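PDB 6RK0: flavin-nucleotide-binding protein from Azotobacter vinelandii, which binds FAD and heme b and is thought to act as a low-potential terminal oxidase associated with the iron-only nitrogenase. Local coordinates for residues S16-V21 with M115-A120; V69-S74 with R78-L83. One frame throughout, in Å; residues are numbered along the deposited sequence.

How the contacts relate
Both contacts reach the same antiparallel sheet, but they differ in burial and chemistry. Contact 1, largely buried yet with Arg18 partly exposed, lays an N-terminal loop on the end of strand 108-118; beside a little aliphatic packing, the Arg18 carbonyl binds the FAD ribose, while its guanidinium pairs with Glu168 and Asp87. In contact 2 all seven touching residues are buried, and aromatic and aliphatic groups seat helix 78-82 against strand 69-74, whose other side carries the heme ligand. The two meet where Leu116 touches Val69 and Ala120 packs on Trp71 and Leu83. Across the dimer, the FAD held by contact 1 of one subunit is also held by Arg78 of contact 2 from the other.

Contact 1 of 2, residues S16-V21 with M115-A120; sequences SDRTHV and MLLGRA. With FAD (flavin-adenine dinucleotide), chain G.
Arg18 sets CG between its backbone N and carbonyl carbon (chi1 68°) and then runs out extended, bringing its aliphatic length alongside Leu117, whose CG is anti to its own carbonyl carbon (chi1 -61°). The contact belongs to the split barrel of the pyridoxamine 5'-phosphate oxidase-like flavoproteins: a loop with a short 3-10 turn is laid over the end of barrel strand 108-118. One methyl of Leu117 does most of the touching. Its CD1 lies 3.7 Å from Arg18 CG and 3.6 Å from Thr19 CG2; leucine suits the place because its chain reaches far enough to put a methyl against both residues, while Phe56 of the second subunit packs on it too. Beyond Leu117 the guanidinium passes Gly118, with NH2 3.8 Å from the glycine CA. Glycine fits because, at its backbone angles, a CB would press against the carbonyl O of Leu117. Salt bridges from Arg18 NE to Glu168 and from NH1 to Asp87 hold the extended arm in place; the two carboxylates probably balance its charge, while the chain's methylenes lie against Leu117. The backbone of the same residue serves the cofactor: Arg18 O accepts a 2.8 Å hydrogen bond from FAD O3B and holds O2B only weakly. On the strand, Met115 stretches its flexible, polarisable chain over the adenine, where its CE comes to 3.5 Å from FAD C5A. From the loop, Val21 meets the sugar through CG2, which sits 3.5 Å from FAD O4B.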
ATOM      1  N   SER A  16       8.406  19.017  11.945  1.00 12.48           N
ATOM      2  CA  SER A  16       7.552  19.197  13.112  1.00 12.08           C
ATOM      3  C   SER A  16       7.862  18.094  14.113  1.00 12.01           C
ATOM      4  O   SER A  16       8.392  17.046  13.739  1.00 12.20           O
ATOM      5  CB  SER A  16       6.080  19.175  12.741  1.00 12.07           C
ATOM      6  OG  SER A  16       5.754  17.887  12.257  1.00 12.19           O
ATOM      7  N   ASP A  17       7.448  18.288  15.376  1.00 12.07           N
ATOM      8  CA  ASP A  17       7.609  17.207  16.348  1.00 12.65           C
ATOM      9  C   ASP A  17       6.875  15.954  15.896  1.00 11.88           C
ATOM     10  O   ASP A  17       7.398  14.842  16.049  1.00 12.54           O
ATOM     11  CB  ASP A  17       7.083  17.624  17.734  1.00 13.71           C
ATOM     12  CG  ASP A  17       7.942  18.640  18.414  1.00 16.62           C
ATOM     13  OD1 ASP A  17       9.081  18.917  17.961  1.00 20.43           O
ATOM     14  OD2 ASP A  17       7.468  19.182  19.419  1.00 17.37           O
ATOM     15  N   ARG A  18       5.681  16.101  15.321  1.00 11.28           N
ATOM     16  CA  ARG A  18       4.903  14.907  15.019  1.00 11.43           C
ATOM     17  C   ARG A  18       5.400  14.159  13.787  1.00 10.81           C
ATOM     18  O   ARG A  18       4.957  13.022  13.582  1.00 11.03           O
ATOM     19  CB  ARG A  18       3.412  15.218  14.947  1.00 11.94           C
ATOM     20  CG  ARG A  18       3.034  16.060  13.803  1.00 12.20           C
ATOM     21  CD  ARG A  18       1.526  16.255  13.767  1.00 12.81           C
ATOM     22  NE  ARG A  18       1.161  17.065  12.631  1.00 12.58           N
ATOM     23  CZ  ARG A  18      -0.079  17.501  12.402  1.00 12.08           C
ATOM     24  NH1 ARG A  18      -1.117  17.156  13.164  1.00 12.06           N
ATOM     25  NH2 ARG A  18      -0.285  18.301  11.364  1.00 12.24           N
ATOM     26  N   THR A  19       6.346  14.727  13.037  1.00 10.42           N
ATOM     27  CA  THR A  19       6.999  14.033  11.935  1.00 10.54           C
ATOM     28  C   THR A  19       8.408  13.597  12.253  1.00 10.56           C
ATOM     29  O   THR A  19       9.114  13.135  11.361  1.00 11.30           O
ATOM     30  CB  THR A  19       6.970  14.845  10.636  1.00 11.36           C
ATOM     31  OG1 THR A  19       7.512  16.152  10.850  1.00 11.85           O
ATOM     32  CG2 THR A  19       5.557  14.917  10.040  1.00 12.33           C
ATOM     33  N   HIS A  20       8.817  13.662  13.520  1.00 11.44           N
ATOM     34  CA  HIS A  20      10.181  13.275  13.887  1.00 11.61           C
ATOM     35  C   HIS A  20      10.300  11.756  13.993  1.00 11.20           C
ATOM     36  O   HIS A  20       9.704  11.149  14.895  1.00 11.74           O
ATOM     37  CB  HIS A  20      10.572  13.954  15.196  1.00 13.99           C
ATOM     38  CG  HIS A  20      11.899  13.500  15.716  1.00 19.01           C
ATOM     39  ND1 HIS A  20      13.093  13.780  15.090  1.00 22.08           N
ATOM     40  CD2 HIS A  20      12.204  12.698  16.764  1.00 24.28           C
ATOM     41  CE1 HIS A  20      14.087  13.250  15.784  1.00 23.55           C
ATOM     42  NE2 HIS A  20      13.570  12.564  16.785  1.00 27.11           N
ATOM     43  N   VAL A  21      11.066  11.146  13.083  1.00 10.98           N
ATOM     44  CA  VAL A  21      11.294   9.703  13.099  1.00 10.87           C
ATOM     45  C   VAL A  21      12.137   9.373  14.323  1.00 11.52           C
ATOM     46  O   VAL A  21      13.261   9.882  14.491  1.00 12.60           O
ATOM     47  CB  VAL A  21      12.009   9.275  11.802  1.00 11.30           C
ATOM     48  CG1 VAL A  21      12.365   7.796  11.836  1.00 11.67           C
ATOM     49  CG2 VAL A  21      11.169   9.568  10.583  1.00 11.54           C
ATOM     50  N   MET A 115       5.264   9.865   4.731  1.00  8.66           N
ATOM     51  CA  MET A 115       4.022  10.252   5.391  1.00  8.88           C
ATOM     52  C   MET A 115       3.926  11.764   5.274  1.00  8.99           C
ATOM     53  O   MET A 115       4.856  12.490   5.651  1.00  9.95           O
ATOM     54  CB  MET A 115       3.979   9.830   6.857  1.00  9.39           C
ATOM     55  CG  MET A 115       3.969   8.325   7.034  1.00 10.11           C
ATOM     56  SD  MET A 115       3.935   7.914   8.782  1.00 11.10           S
ATOM     57  CE  MET A 115       4.046   6.121   8.711  1.00 11.48           C
ATOM     58  N   LEU A 116       2.788  12.226   4.783  1.00  9.15           N
ATOM     59  CA  LEU A 116       2.415  13.638   4.712  1.00  9.25           C
ATOM     60  C   LEU A 116       1.313  13.899   5.706  1.00  9.06           C
ATOM     61  O   LEU A 116       0.288  13.195   5.714  1.00  9.63           O
ATOM     62  CB  LEU A 116       1.878  13.995   3.321  1.00  9.67           C
ATOM     63  CG  LEU A 116       2.738  13.666   2.128  1.00 10.21           C
ATOM     64  CD1 LEU A 116       2.075  14.118   0.855  1.00 11.08           C
ATOM     65  CD2 LEU A 116       4.151  14.224   2.249  1.00 11.18           C
ATOM     66  N   LEU A 117       1.503  14.901   6.562  1.00  9.67           N
ATOM     67  CA  LEU A 117       0.532  15.208   7.600  1.00 10.25           C
ATOM     68  C   LEU A 117      -0.066  16.592   7.380  1.00 10.51           C
ATOM     69  O   LEU A 117       0.605  17.503   6.877  1.00 11.58           O
ATOM     70  CB  LEU A 117       1.200  15.222   8.979  1.00 11.75           C
ATOM     71  CG  LEU A 117       1.837  13.907   9.402  1.00 12.85           C
ATOM     72  CD1 LEU A 117       2.197  13.957  10.840  1.00 15.44           C
ATOM     73  CD2 LEU A 117       1.033  12.628   9.029  1.00 15.35           C
ATOM     74  N   GLY A 118      -1.300  16.748   7.823  1.00 10.72           N
ATOM     75  CA  GLY A 118      -1.862  18.085   7.937  1.00 11.28           C
ATOM     76  C   GLY A 118      -3.294  18.159   7.482  1.00 10.67           C
ATOM     77  O   GLY A 118      -4.022  17.173   7.411  1.00 11.03           O
ATOM     78  N   ARG A 119      -3.714  19.387   7.196  1.00 10.79           N
ATOM     79  CA  ARG A 119      -5.104  19.671   6.886  1.00 11.06           C
ATOM     80  C   ARG A 119      -5.243  19.771   5.370  1.00 10.71           C
ATOM     81  O   ARG A 119      -4.721  20.705   4.745  1.00 11.56           O
ATOM     82  CB  ARG A 119      -5.546  20.964   7.568  1.00 11.92           C
ATOM     83  CG  ARG A 119      -7.030  21.249   7.486  1.00 13.19           C
ATOM     84  CD  ARG A 119      -7.876  20.244   8.228  1.00 13.84           C
ATOM     85  NE  ARG A 119      -7.506  20.094   9.628  1.00 13.69           N
ATOM     86  CZ  ARG A 119      -8.195  20.603  10.647  1.00 15.35           C
ATOM     87  NH1 ARG A 119      -9.294  21.333  10.438  1.00 17.76           N
ATOM     88  NH2 ARG A 119      -7.768  20.355  11.892  1.00 17.28           N
ATOM     89  N   ALA A 120      -5.956  18.814   4.785  1.00 10.71           N
ATOM     90  CA  ALA A 120      -6.238  18.838   3.370  1.00 10.90           C
ATOM     91  C   ALA A 120      -7.330  19.864   3.080  1.00 11.86           C
ATOM     92  O   ALA A 120      -8.064  20.306   3.968  1.00 13.58           O
ATOM     93  CB  ALA A 120      -6.667  17.443   2.921  1.00 11.74           C
TER
HETATM   94  PA  FAD G 404       8.044   6.441  15.254  1.00  9.97           P
HETATM   95  O1A FAD G 404       9.481   6.641  14.948  1.00 10.46           O
HETATM   96  O2A FAD G 404       7.628   6.437  16.689  1.00 11.00           O
HETATM   97  O5B FAD G 404       7.172   7.490  14.437  1.00 10.02           O
HETATM   98  C5B FAD G 404       7.425   8.901  14.607  1.00  9.98           C
HETATM   99  C4B FAD G 404       7.242   9.599  13.285  1.00  9.83           C
HETATM  100  O4B FAD G 404       8.160   9.038  12.324  1.00  9.45           O
HETATM  101  C3B FAD G 404       5.885   9.422  12.625  1.00  9.66           C
HETATM  102  O3B FAD G 404       4.892  10.245  13.202  1.00  9.94           O
HETATM  103  C2B FAD G 404       6.208   9.710  11.162  1.00  9.59           C
HETATM  104  O2B FAD G 404       6.208  11.101  10.954  1.00 10.01           O
HETATM  105  C1B FAD G 404       7.613   9.124  11.020  1.00  9.21           C
HETATM  106  N9A FAD G 404       7.611   7.778  10.448  1.00  8.89           N
HETATM  107  C8A FAD G 404       7.476   6.582  11.095  1.00  9.09           C
HETATM  108  N7A FAD G 404       7.445   5.556  10.285  1.00  9.25           N
HETATM  109  C5A FAD G 404       7.550   6.110   9.023  1.00  8.64           C
HETATM  110  C6A FAD G 404       7.572   5.538   7.729  1.00  8.79           C
HETATM  111  N6A FAD G 404       7.448   4.220   7.479  1.00  9.69           N
HETATM  112  N1A FAD G 404       7.673   6.383   6.676  1.00  9.16           N
HETATM  113  C2A FAD G 404       7.769   7.694   6.911  1.00  9.02           C
HETATM  114  N3A FAD G 404       7.754   8.351   8.072  1.00  8.89           N
HETATM  115  C4A FAD G 404       7.657   7.480   9.106  1.00  8.45           C
HETATM  116  N1  FAD G 404       7.735  -1.839  10.852  1.00  9.36           N
HETATM  117  C2  FAD G 404       7.589  -2.890  11.715  1.00 10.69           C
HETATM  118  O2  FAD G 404       7.688  -2.743  12.941  1.00 12.32           O
HETATM  119  N3  FAD G 404       7.290  -4.144  11.230  1.00 10.02           N
HETATM  120  C4  FAD G 404       7.122  -4.456   9.916  1.00  9.63           C
HETATM  121  O4  FAD G 404       6.792  -5.586   9.557  1.00 10.29           O
HETATM  122  C4X FAD G 404       7.336  -3.346   9.012  1.00  9.02           C
HETATM  123  N5  FAD G 404       7.229  -3.569   7.689  1.00  9.53           N
HETATM  124  C5X FAD G 404       7.352  -2.472   6.833  1.00  9.21           C
HETATM  125  C6  FAD G 404       7.173  -2.665   5.451  1.00  8.86           C
HETATM  126  C7  FAD G 404       7.255  -1.596   4.560  1.00  8.91           C
HETATM  127  C7M FAD G 404       7.081  -1.832   3.075  1.00  9.72           C
HETATM  128  C8  FAD G 404       7.509  -0.302   5.065  1.00  8.77           C
HETATM  129  C8M FAD G 404       7.523   0.886   4.165  1.00  9.39           C
HETATM  130  C9  FAD G 404       7.722  -0.123   6.430  1.00  8.77           C
HETATM  131  C9A FAD G 404       7.624  -1.177   7.318  1.00  8.65           C
HETATM  132  N10 FAD G 404       7.837  -1.021   8.707  1.00  8.74           N
HETATM  133  C10 FAD G 404       7.616  -2.074   9.577  1.00  9.13           C
HETATM  134  C1' FAD G 404       8.163   0.285   9.304  1.00  8.72           C
HETATM  135  C2' FAD G 404       6.931   0.994   9.836  1.00  8.87           C
HETATM  136  O2' FAD G 404       6.257   1.638   8.768  1.00  8.57           O
HETATM  137  C3' FAD G 404       7.324   2.032  10.885  1.00  9.02           C
HETATM  138  O3' FAD G 404       8.244   2.953  10.317  1.00  9.06           O
HETATM  139  C4' FAD G 404       7.934   1.415  12.137  1.00 10.07           C
HETATM  140  O4' FAD G 404       7.090   0.367  12.614  1.00 10.98           O
HETATM  141  C5' FAD G 404       8.074   2.440  13.232  1.00 10.52           C
HETATM  142  O5' FAD G 404       6.797   3.067  13.476  1.00 10.24           O
HETATM  143  P   FAD G 404       6.540   3.947  14.759  1.00 10.64           P
HETATM  144  O1P FAD G 404       6.894   3.207  16.022  1.00 11.89           O
HETATM  145  O2P FAD G 404       5.134   4.515  14.633  1.00 11.75           O
HETATM  146  O3P FAD G 404       7.593   5.120  14.504  1.00 10.27           O

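Contact 2 of 2, residues V69-S74 with R78-L83; sequences VYWHGS and RLFKAL. With HEM (protoporphyrin IX containing Fe), chain C.
The side chains of Phe80 and Trp71 pass one another from opposing sides, the phenyl and five-membered rings tilted by 38° with centroids 5.5 Å apart, a pair joined obliquely through Phe80 CE1 and Trp71 CD1. Helix 78-82 follows strand 69-74 after a short turn and folds back across it at 116°, a strand-turn-helix unit of the split barrel. Phe80 has CG anti to its carbonyl carbon (chi1 -61°), which drives the ring down onto the strand backbone: CZ comes 3.5 Å from Gly73 N, and CD2 3.4 Å from Ser74 O. Glycine suits position 73, since a CB there would collide with Phe80 CE2. Leu79 crosses the indole at about a right angle, its CD2 3.8 Å from Trp71 NE1, whereas Leu83 runs alongside and brings CD2 to 4.0 Å from Trp71 CZ2. The wide indole thereby lets Leu79, Phe80 and Leu83 share one surface. On the strand's other side His72 directs NE2 to the heme iron, 2.0 Å away, and water 1 is a further ligand. Replacing Phe80 by an alanine would probably open a gap against Gly73 and Trp71, leaving the backbone that carries His72 less firmly backed. FAD, its ribose on the 16-21 loop of the second subunit, is bound by His72 O at N3 and Arg78 NE at a phosphate. The three side chains meeting the indole are hydrocarbon, and Trp71 NE1 is buried beside Leu79 CD2 and Phe80 CE1 with no polar partner in the model. With no polar bond joining the two segments, their contact probably depends on van der Waals packing.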
ATOM      1  N   VAL A  69       0.027  17.402  -3.089  1.00  9.30           N
ATOM      2  CA  VAL A  69      -0.522  16.211  -3.710  1.00  9.37           C
ATOM      3  C   VAL A  69      -2.029  16.305  -3.717  1.00  9.41           C
ATOM      4  O   VAL A  69      -2.637  16.991  -2.880  1.00 11.15           O
ATOM      5  CB  VAL A  69      -0.074  14.895  -3.043  1.00  9.81           C
ATOM      6  CG1 VAL A  69       1.404  14.670  -3.253  1.00 10.11           C
ATOM      7  CG2 VAL A  69      -0.512  14.835  -1.604  1.00 10.60           C
ATOM      8  N   TYR A  70      -2.627  15.600  -4.671  1.00  9.07           N
ATOM      9  CA  TYR A  70      -4.042  15.667  -4.972  1.00  9.04           C
ATOM     10  C   TYR A  70      -4.603  14.255  -5.077  1.00  8.92           C
ATOM     11  O   TYR A  70      -3.906  13.335  -5.510  1.00  8.80           O
ATOM     12  CB  TYR A  70      -4.275  16.346  -6.357  1.00  9.41           C
ATOM     13  CG  TYR A  70      -3.831  17.799  -6.376  1.00 10.22           C
ATOM     14  CD1 TYR A  70      -2.480  18.137  -6.481  1.00 10.97           C
ATOM     15  CD2 TYR A  70      -4.766  18.833  -6.249  1.00 11.19           C
ATOM     16  CE1 TYR A  70      -2.070  19.488  -6.462  1.00 11.76           C
ATOM     17  CE2 TYR A  70      -4.351  20.171  -6.236  1.00 12.13           C
ATOM     18  CZ  TYR A  70      -3.009  20.478  -6.326  1.00 12.22           C
ATOM     19  OH  TYR A  70      -2.655  21.802  -6.318  1.00 14.16           O
ATOM     20  N   TRP A  71      -5.887  14.107  -4.739  1.00  8.90           N
ATOM     21  CA  TRP A  71      -6.601  12.854  -4.963  1.00  8.96           C
ATOM     22  C   TRP A  71      -8.065  13.201  -5.237  1.00  8.97           C
ATOM     23  O   TRP A  71      -8.509  14.337  -5.003  1.00  9.50           O
ATOM     24  CB  TRP A  71      -6.409  11.850  -3.814  1.00  9.07           C
ATOM     25  CG  TRP A  71      -6.914  12.286  -2.469  1.00  9.94           C
ATOM     26  CD1 TRP A  71      -8.055  11.879  -1.839  1.00 11.34           C
ATOM     27  CD2 TRP A  71      -6.242  13.154  -1.528  1.00 10.24           C
ATOM     28  NE1 TRP A  71      -8.125  12.446  -0.583  1.00 12.38           N
ATOM     29  CE2 TRP A  71      -7.024  13.220  -0.366  1.00 11.84           C
ATOM     30  CE3 TRP A  71      -5.037  13.864  -1.555  1.00 10.65           C
ATOM     31  CZ2 TRP A  71      -6.650  13.988   0.760  1.00 12.40           C
ATOM     32  CZ3 TRP A  71      -4.679  14.652  -0.458  1.00 11.43           C
ATOM     33  CH2 TRP A  71      -5.480  14.682   0.669  1.00 12.52           C
ATOM     34  N   HIS A  72      -8.807  12.239  -5.779  1.00  9.06           N
ATOM     35  CA  HIS A  72     -10.156  12.486  -6.258  1.00  9.27           C
ATOM     36  C   HIS A  72     -11.102  11.382  -5.807  1.00  9.32           C
ATOM     37  O   HIS A  72     -10.690  10.266  -5.490  1.00  9.91           O
ATOM     38  CB  HIS A  72     -10.208  12.603  -7.794  1.00  9.60           C
ATOM     39  CG  HIS A  72     -10.349  11.271  -8.492  1.00  9.32           C
ATOM     40  ND1 HIS A  72      -9.391  10.272  -8.451  1.00  9.80           N
ATOM     41  CD2 HIS A  72     -11.375  10.750  -9.205  1.00  9.03           C
ATOM     42  CE1 HIS A  72      -9.844   9.212  -9.087  1.00  9.43           C
ATOM     43  NE2 HIS A  72     -11.036   9.478  -9.562  1.00  9.21           N
ATOM     44  N   GLY A  73     -12.395  11.676  -5.870  1.00  9.46           N
ATOM     45  CA  GLY A  73     -13.423  10.684  -5.606  1.00  9.89           C
ATOM     46  C   GLY A  73     -14.773  11.336  -5.763  1.00  9.95           C
ATOM     47  O   GLY A  73     -14.931  12.297  -6.518  1.00 10.26           O
ATOM     48  N   SER A  74     -15.788  10.838  -5.084  1.00 10.97           N
ATOM     49  CA  SER A  74     -17.126  11.407  -5.222  1.00 11.84           C
ATOM     50  C   SER A  74     -17.280  12.726  -4.483  1.00 12.63           C
ATOM     51  O   SER A  74     -16.866  12.855  -3.328  1.00 12.76           O
ATOM     52  CB  SER A  74     -18.156  10.418  -4.680  1.00 12.66           C
ATOM     53  OG  SER A  74     -19.449  10.994  -4.639  1.00 13.75           O
ATOM     54  N   ARG A  78     -17.670  10.217   1.766  1.00 11.35           N
ATOM     55  CA  ARG A  78     -17.463  10.517   3.187  1.00 11.44           C
ATOM     56  C   ARG A  78     -16.072  11.054   3.475  1.00 11.06           C
ATOM     57  O   ARG A  78     -15.913  11.858   4.404  1.00 11.61           O
ATOM     58  CB  ARG A  78     -17.778   9.286   4.054  1.00 11.92           C
ATOM     59  CG  ARG A  78     -16.864   8.106   3.849  1.00 11.51           C
ATOM     60  CD  ARG A  78     -17.146   7.073   4.916  1.00 12.15           C
ATOM     61  NE  ARG A  78     -16.236   5.965   4.817  1.00 12.51           N
ATOM     62  CZ  ARG A  78     -16.165   5.028   5.752  1.00 13.78           C
ATOM     63  NH1 ARG A  78     -16.962   5.058   6.827  1.00 14.35           N
ATOM     64  NH2 ARG A  78     -15.277   4.063   5.647  1.00 14.68           N
ATOM     65  N   LEU A  79     -15.043  10.606   2.739  1.00 10.72           N
ATOM     66  CA  LEU A  79     -13.689  11.084   3.027  1.00 10.82           C
ATOM     67  C   LEU A  79     -13.605  12.591   2.815  1.00 10.84           C
ATOM     68  O   LEU A  79     -12.987  13.330   3.594  1.00 11.74           O
ATOM     69  CB  LEU A  79     -12.698  10.363   2.118  1.00 11.39           C
ATOM     70  CG  LEU A  79     -11.243  10.774   2.257  1.00 11.87           C
ATOM     71  CD1 LEU A  79     -10.703  10.506   3.633  1.00 12.88           C
ATOM     72  CD2 LEU A  79     -10.403  10.050   1.218  1.00 12.78           C
ATOM     73  N   PHE A  80     -14.208  13.057   1.722  1.00 11.32           N
ATOM     74  CA  PHE A  80     -14.117  14.456   1.334  1.00 11.91           C
ATOM     75  C   PHE A  80     -14.862  15.347   2.302  1.00 13.28           C
ATOM     76  O   PHE A  80     -14.432  16.469   2.569  1.00 16.19           O
ATOM     77  CB  PHE A  80     -14.561  14.586  -0.123  1.00 12.11           C
ATOM     78  CG  PHE A  80     -13.671  13.787  -1.030  1.00 12.04           C
ATOM     79  CD1 PHE A  80     -12.402  14.256  -1.338  1.00 12.33           C
ATOM     80  CD2 PHE A  80     -14.048  12.501  -1.433  1.00 12.68           C
ATOM     81  CE1 PHE A  80     -11.531  13.465  -2.057  1.00 12.58           C
ATOM     82  CE2 PHE A  80     -13.176  11.714  -2.120  1.00 13.45           C
ATOM     83  CZ  PHE A  80     -11.919  12.181  -2.445  1.00 13.40           C
ATOM     84  N   LYS A  81     -15.935  14.856   2.905  1.00 13.16           N
ATOM     85  CA  LYS A  81     -16.563  15.597   3.998  1.00 15.13           C
ATOM     86  C   LYS A  81     -15.698  15.590   5.263  1.00 15.38           C
ATOM     87  O   LYS A  81     -15.503  16.618   5.920  1.00 18.13           O
ATOM     88  CB  LYS A  81     -17.939  15.009   4.280  1.00 18.07           C
ATOM     89  CG  LYS A  81     -18.631  15.740   5.391  1.00 23.73           C
ATOM     90  CD  LYS A  81     -20.040  15.223   5.640  1.00 32.37           C
ATOM     91  CE  LYS A  81     -20.686  15.987   6.798  1.00 39.87           C
ATOM     92  NZ  LYS A  81     -22.079  15.535   7.064  1.00 48.24           N
ATOM     93  N   ALA A  82     -15.138  14.454   5.604  1.00 14.00           N
ATOM     94  CA  ALA A  82     -14.422  14.330   6.862  1.00 14.80           C
ATOM     95  C   ALA A  82     -13.100  15.086   6.880  1.00 15.90           C
ATOM     96  O   ALA A  82     -12.677  15.572   7.933  1.00 18.75           O
ATOM     97  CB  ALA A  82     -14.222  12.863   7.196  1.00 15.34           C
ATOM     98  N   LEU A  83     -12.439  15.232   5.741  1.00 15.44           N
ATOM     99  CA  LEU A  83     -11.101  15.815   5.763  1.00 15.97           C
ATOM    100  C   LEU A  83     -11.129  17.309   6.062  1.00 16.35           C
ATOM    101  O   LEU A  83     -10.103  17.862   6.454  1.00 15.70           O
ATOM    102  CB  LEU A  83     -10.324  15.458   4.498  1.00 17.02           C
ATOM    103  CG  LEU A  83     -10.860  15.992   3.189  1.00 16.70           C
ATOM    104  CD1 LEU A  83     -10.530  17.461   2.972  1.00 20.58           C
ATOM    105  CD2 LEU A  83     -10.267  15.180   1.975  1.00 15.90           C
TER
HETATM  106  CHA HEM C 301     -13.979   7.002  -8.299  0.78  9.20           C
HETATM  107  CHB HEM C 301      -9.883   5.726 -10.432  0.78  9.12           C
HETATM  108  CHC HEM C 301     -10.140   9.667 -13.200  0.78  9.69           C
HETATM  109  CHD HEM C 301     -14.378  10.775 -11.276  0.78  9.54           C
HETATM  110  C1A HEM C 301     -12.849   6.323  -8.668  0.78  8.82           C
HETATM  111  C2A HEM C 301     -12.437   5.064  -8.057  0.78  9.23           C
HETATM  112  C3A HEM C 301     -11.282   4.694  -8.641  0.78  9.15           C
HETATM  113  C4A HEM C 301     -10.990   5.733  -9.618  0.78  9.04           C
HETATM  114  CMA HEM C 301     -10.433   3.474  -8.417  0.78 10.07           C
HETATM  115  CAA HEM C 301     -13.206   4.284  -6.980  0.78  9.65           C
HETATM  116  CBA HEM C 301     -14.382   3.445  -7.553  0.78 10.35           C
HETATM  117  CGA HEM C 301     -14.729   2.396  -6.529  0.78 10.21           C
HETATM  118  O1A HEM C 301     -14.399   1.169  -6.702  0.78 10.64           O
HETATM  119  O2A HEM C 301     -15.323   2.773  -5.466  0.78 10.71           O
HETATM  120  C1B HEM C 301      -9.594   6.662 -11.391  0.78  9.15           C
HETATM  121  C2B HEM C 301      -8.397   6.680 -12.199  0.78  9.90           C
HETATM  122  C3B HEM C 301      -8.479   7.786 -12.952  0.78 10.35           C
HETATM  123  C4B HEM C 301      -9.721   8.467 -12.639  0.78  9.56           C
HETATM  124  CMB HEM C 301      -7.316   5.609 -12.112  0.78 11.22           C
HETATM  125  CAB HEM C 301      -7.540   8.338 -13.998  0.78 14.49           C
HETATM  126  CBB HEM C 301      -6.515   7.689 -14.540  0.78 23.94           C
HETATM  127  C1C HEM C 301     -11.309  10.310 -12.915  0.78  9.30           C
HETATM  128  C2C HEM C 301     -11.743  11.521 -13.544  0.78  9.97           C
HETATM  129  C3C HEM C 301     -12.950  11.812 -13.050  0.78 10.06           C
HETATM  130  C4C HEM C 301     -13.267  10.795 -12.080  0.78  9.32           C
HETATM  131  CMC HEM C 301     -10.902  12.303 -14.541  0.78 11.14           C
HETATM  132  CAC HEM C 301     -13.863  12.957 -13.395  0.78 11.19           C
HETATM  133  CBC HEM C 301     -13.941  13.414 -14.666  0.78 13.10           C
HETATM  134  C1D HEM C 301     -14.627   9.864 -10.254  0.78  9.33           C
HETATM  135  C2D HEM C 301     -15.772   9.890  -9.392  0.78  9.92           C
HETATM  136  C3D HEM C 301     -15.665   8.851  -8.562  0.78  9.87           C
HETATM  137  C4D HEM C 301     -14.434   8.156  -8.900  0.78  9.35           C
HETATM  138  CMD HEM C 301     -16.894  10.925  -9.431  0.78 10.90           C
HETATM  139  CAD HEM C 301     -16.657   8.389  -7.503  0.78 10.75           C
HETATM  140  CBD HEM C 301     -17.617   7.340  -8.097  0.78 12.07           C
HETATM  141  CGD HEM C 301     -18.746   7.033  -7.130  0.78 13.77           C
HETATM  142  O1D HEM C 301     -18.574   6.186  -6.231  0.78 18.15           O
HETATM  143  O2D HEM C 301     -19.826   7.656  -7.243  0.78 13.35           O
HETATM  144  NA  HEM C 301     -11.957   6.715  -9.625  0.78  8.64           N
HETATM  145  NB  HEM C 301     -10.396   7.739 -11.668  0.78  8.92           N
HETATM  146  NC  HEM C 301     -12.253   9.884 -12.032  0.78  9.19           N
HETATM  147  ND  HEM C 301     -13.819   8.803  -9.952  0.78  9.27           N
HETATM  148 FE   HEM C 301     -12.107   8.327 -10.805  0.78  8.93          FE
HETATM  149  O   HOH W   1     -13.145   7.136 -12.209  1.00  9.66           O